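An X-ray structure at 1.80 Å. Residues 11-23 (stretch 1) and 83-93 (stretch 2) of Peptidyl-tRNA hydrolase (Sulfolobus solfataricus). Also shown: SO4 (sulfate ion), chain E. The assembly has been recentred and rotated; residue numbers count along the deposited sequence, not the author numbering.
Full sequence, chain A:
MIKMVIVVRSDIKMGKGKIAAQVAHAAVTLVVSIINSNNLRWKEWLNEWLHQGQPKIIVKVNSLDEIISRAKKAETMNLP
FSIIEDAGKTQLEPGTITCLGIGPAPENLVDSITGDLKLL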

# COMPACT_ATOMS: atom_id res chain seq x y z
N ASP A 11 -6.40 12.46 14.00
CA ASP A 11 -7.49 12.66 14.95
C ASP A 11 -8.47 11.50 15.08
O ASP A 11 -9.33 11.52 15.96
CB ASP A 11 -8.25 13.95 14.64
CG ASP A 11 -8.80 13.99 13.23
OD1 ASP A 11 -9.62 14.89 12.95
OD2 ASP A 11 -8.42 13.13 12.41
N ILE A 12 -8.37 10.51 14.21
CA ILE A 12 -9.25 9.35 14.32
C ILE A 12 -8.42 8.22 14.90
O ILE A 12 -7.19 8.24 14.82
CB ILE A 12 -9.84 8.94 12.95
CG1 ILE A 12 -8.72 8.70 11.94
CG2 ILE A 12 -10.80 10.01 12.45
CD1 ILE A 12 -9.23 8.29 10.57
N LYS A 13 -9.09 7.23 15.48
CA LYS A 13 -8.38 6.11 16.10
C LYS A 13 -8.12 4.95 15.15
O LYS A 13 -9.04 4.30 14.66
CB LYS A 13 -9.17 5.60 17.31
CG LYS A 13 -8.51 4.45 18.04
CD LYS A 13 -9.31 4.06 19.27
CE LYS A 13 -8.66 2.89 20.00
NZ LYS A 13 -9.40 2.56 21.26
N MET A 14 -6.83 4.70 14.89
CA MET A 14 -6.42 3.61 14.02
C MET A 14 -5.16 2.93 14.54
O MET A 14 -4.17 3.61 14.83
CB MET A 14 -6.15 4.13 12.60
CG MET A 14 -7.35 4.74 11.90
SD MET A 14 -7.00 5.08 10.16
CE MET A 14 -6.15 6.64 10.27
N GLY A 15 -5.19 1.61 14.66
CA GLY A 15 -4.02 0.88 15.11
C GLY A 15 -3.03 0.80 13.96
O GLY A 15 -3.38 1.16 12.83
N LYS A 16 -1.81 0.34 14.21
CA LYS A 16 -0.83 0.27 13.14
C LYS A 16 -1.27 -0.64 12.00
O LYS A 16 -0.97 -0.38 10.84
CB LYS A 16 0.54 -0.16 13.68
CG LYS A 16 0.60 -1.55 14.26
CD LYS A 16 1.99 -1.81 14.83
CE LYS A 16 2.10 -3.21 15.43
NZ LYS A 16 3.46 -3.46 15.99
N GLY A 17 -1.99 -1.71 12.33
CA GLY A 17 -2.47 -2.63 11.31
C GLY A 17 -3.48 -1.92 10.42
O GLY A 17 -3.47 -2.06 9.19
N LYS A 18 -4.35 -1.15 11.06
CA LYS A 18 -5.38 -0.39 10.37
C LYS A 18 -4.74 0.66 9.45
O LYS A 18 -5.10 0.78 8.29
CB LYS A 18 -6.28 0.31 11.39
CG LYS A 18 -7.49 1.02 10.81
CD LYS A 18 -8.52 0.03 10.31
CE LYS A 18 -9.80 0.73 9.91
NZ LYS A 18 -10.80 -0.22 9.33
N ILE A 19 -3.79 1.41 10.00
CA ILE A 19 -3.10 2.44 9.25
C ILE A 19 -2.43 1.86 8.00
O ILE A 19 -2.52 2.44 6.92
CB ILE A 19 -2.01 3.15 10.11
CG1 ILE A 19 -2.68 4.00 11.18
CG2 ILE A 19 -1.11 4.00 9.23
CD1 ILE A 19 -1.70 4.73 12.09
N ALA A 20 -1.76 0.73 8.17
CA ALA A 20 -1.08 0.09 7.04
C ALA A 20 -2.07 -0.26 5.93
O ALA A 20 -1.77 -0.07 4.75
CB ALA A 20 -0.35 -1.16 7.51
N ALA A 21 -3.24 -0.77 6.30
CA ALA A 21 -4.23 -1.13 5.30
C ALA A 21 -4.74 0.10 4.55
O ALA A 21 -4.87 0.08 3.32
CB ALA A 21 -5.41 -1.86 5.96
N GLN A 22 -5.01 1.18 5.28
CA GLN A 22 -5.50 2.42 4.67
C GLN A 22 -4.48 3.04 3.71
O GLN A 22 -4.83 3.49 2.62
CB GLN A 22 -5.88 3.44 5.75
CG GLN A 22 -6.91 2.94 6.76
CD GLN A 22 -8.25 2.59 6.13
OE1 GLN A 22 -8.82 1.54 6.40
NE2 GLN A 22 -8.76 3.49 5.29
N VAL A 23 -3.21 3.07 4.12
CA VAL A 23 -2.15 3.63 3.29
C VAL A 23 -1.97 2.78 2.03
O VAL A 23 -1.76 3.30 0.94
CB VAL A 23 -0.82 3.73 4.08
CG1 VAL A 23 0.33 4.09 3.15
CG2 VAL A 23 -0.95 4.79 5.17
N ILE A 83 -8.82 9.80 -2.29
CA ILE A 83 -9.37 10.05 -0.96
C ILE A 83 -9.94 8.72 -0.50
O ILE A 83 -10.89 8.19 -1.10
CB ILE A 83 -10.49 11.12 -0.99
CG1 ILE A 83 -9.92 12.45 -1.49
CG2 ILE A 83 -11.07 11.30 0.41
CD1 ILE A 83 -10.96 13.54 -1.68
N ILE A 84 -9.35 8.17 0.55
CA ILE A 84 -9.77 6.88 1.07
C ILE A 84 -10.74 6.97 2.24
O ILE A 84 -10.51 7.73 3.18
CB ILE A 84 -8.53 6.07 1.51
CG1 ILE A 84 -7.58 5.90 0.31
CG2 ILE A 84 -8.96 4.72 2.06
CD1 ILE A 84 -8.21 5.20 -0.89
N GLU A 85 -11.82 6.20 2.17
CA GLU A 85 -12.82 6.17 3.24
C GLU A 85 -12.86 4.75 3.80
O GLU A 85 -12.64 3.78 3.08
CB GLU A 85 -14.21 6.58 2.73
CG GLU A 85 -14.24 7.95 2.05
CD GLU A 85 -15.65 8.54 1.92
OE1 GLU A 85 -16.63 7.78 1.85
OE2 GLU A 85 -15.76 9.79 1.88
N ASP A 86 -13.12 4.65 5.09
CA ASP A 86 -13.18 3.36 5.77
C ASP A 86 -14.36 2.52 5.29
O ASP A 86 -15.41 3.06 4.92
CB ASP A 86 -13.27 3.59 7.29
CG ASP A 86 -12.94 2.34 8.09
OD1 ASP A 86 -13.82 1.48 8.25
OD2 ASP A 86 -11.78 2.23 8.55
N ALA A 87 -14.19 1.20 5.28
CA ALA A 87 -15.25 0.29 4.85
C ALA A 87 -16.15 -0.05 6.03
O ALA A 87 -17.08 -0.85 5.91
CB ALA A 87 -14.64 -0.99 4.28
N GLY A 88 -15.86 0.57 7.18
CA GLY A 88 -16.65 0.36 8.38
C GLY A 88 -16.72 -1.05 8.92
O GLY A 88 -17.75 -1.46 9.47
N LYS A 89 -15.63 -1.81 8.79
CA LYS A 89 -15.63 -3.19 9.29
C LYS A 89 -15.23 -3.24 10.76
O LYS A 89 -15.54 -4.20 11.45
CB LYS A 89 -14.67 -4.03 8.44
CG LYS A 89 -15.06 -4.09 6.97
CD LYS A 89 -16.45 -4.70 6.78
CE LYS A 89 -16.85 -4.75 5.30
NZ LYS A 89 -18.19 -5.39 5.09
N THR A 90 -14.54 -2.21 11.23
CA THR A 90 -14.13 -2.17 12.62
C THR A 90 -14.64 -0.87 13.25
O THR A 90 -15.57 -0.27 12.72
CB THR A 90 -12.56 -2.29 12.75
OG1 THR A 90 -12.18 -2.09 14.11
CG2 THR A 90 -11.84 -1.30 11.84
N GLN A 91 -14.09 -0.49 14.39
CA GLN A 91 -14.49 0.72 15.11
C GLN A 91 -15.08 1.83 14.23
O GLN A 91 -16.26 2.17 14.33
CB GLN A 91 -13.30 1.28 15.89
CG GLN A 91 -12.85 0.38 17.03
CD GLN A 91 -11.52 0.81 17.58
OE1 GLN A 91 -11.10 1.95 17.39
NE2 GLN A 91 -10.83 -0.12 18.28
N LEU A 92 -14.23 2.43 13.41
CA LEU A 92 -14.61 3.53 12.54
C LEU A 92 -15.90 3.29 11.76
O LEU A 92 -16.19 2.17 11.32
CB LEU A 92 -13.48 3.85 11.55
CG LEU A 92 -12.16 4.35 12.13
CD1 LEU A 92 -11.15 4.58 11.01
CD2 LEU A 92 -12.39 5.64 12.89
N GLU A 93 -16.68 4.36 11.58
CA GLU A 93 -17.92 4.28 10.83
C GLU A 93 -17.58 4.27 9.35
O GLU A 93 -16.66 4.96 8.91
CB GLU A 93 -18.81 5.49 11.15
CG GLU A 93 -19.47 5.43 12.52
CD GLU A 93 -20.73 4.58 12.53
OE1 GLU A 93 -20.71 3.48 11.94
OE2 GLU A 93 -21.73 5.01 13.14
S SO4 E . -11.14 -1.07 4.98
O1 SO4 E . -11.61 0.18 5.60
O2 SO4 E . -11.87 -2.21 5.55
O3 SO4 E . -9.69 -1.22 5.24
O4 SO4 E . -11.38 -1.01 3.52

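Stretch 1 runs as a loop into a helix that begins at K16 and continues beyond V23. Stretch 2 is the end of a strand followed by a loop. Together they bury 443 Å², summed over both sides. The contact is mostly apolar at the loop end of stretch 1 and mixed along the helix, where K18 makes the salt bridge.

D11 does not reach stretch 2. I12 is the first residue to touch it. Its CA-to-CB bond points toward stretch 2, and I12 CB lies 4.2 Å from L92 CD2. K13 follows with a fully extended side chain, all four chi angles t. K13 CD passes 3.3 Å from Q91 OE1, a packing contact and not a hydrogen bond. The K13 backbone also takes part, with K13 O 4.0 Å from L92 CG. M14 points sideways, yet M14 CG comes within 3.9 Å of L92 CD1. L92 is thus touched by three successive residues, and it has the largest area covered in either stretch. Leucine suits this place: its branched apolar end packs against I12, M14 and the aliphatic part of K18.

G15 is the N-cap residue and makes no contact with stretch 2. G15 O accepts the first backbone hydrogen bond of the helix, from I19 N at 2.9 Å. K16 and G17 also stay clear.

K18 is the main polar link. Its CA-to-CB bond points toward stretch 2, and a p rotamer at chi2 bends an otherwise t chain. K18 NZ forms a salt bridge with D86 OD2 at 2.8 Å. The hydrogen bond within it is weak, and the position of D86 OD2 is less sure because the model places it too close to a neighbour. The long lysine chain also has an apolar side: K18 CE is 4.2 Å from L92 CD1. D86 is held on its other carboxylate oxygen by a very short hydrogen bond, G88 N to D86 OD1 at 2.5 Å. G88 has positive phi, which favours glycine.

I19, A20 and A21 make no contact with stretch 2. Q22, one helical turn after K18, points sideways at CB, but its end comes nearer. Q22 NE2 packs 3.5 Å from I84 CG2 and is hydrogen-bonded elsewhere in the structure. Buried I84 offers it an apolar surface. V23 points away.

A sulfate, probably from the crystallisation liquor, lies beside both stretches. A87 N donates a hydrogen bond to SO4 O1 at 2.8 Å, and Q22 OE1 is 3.1 Å from SO4 O3.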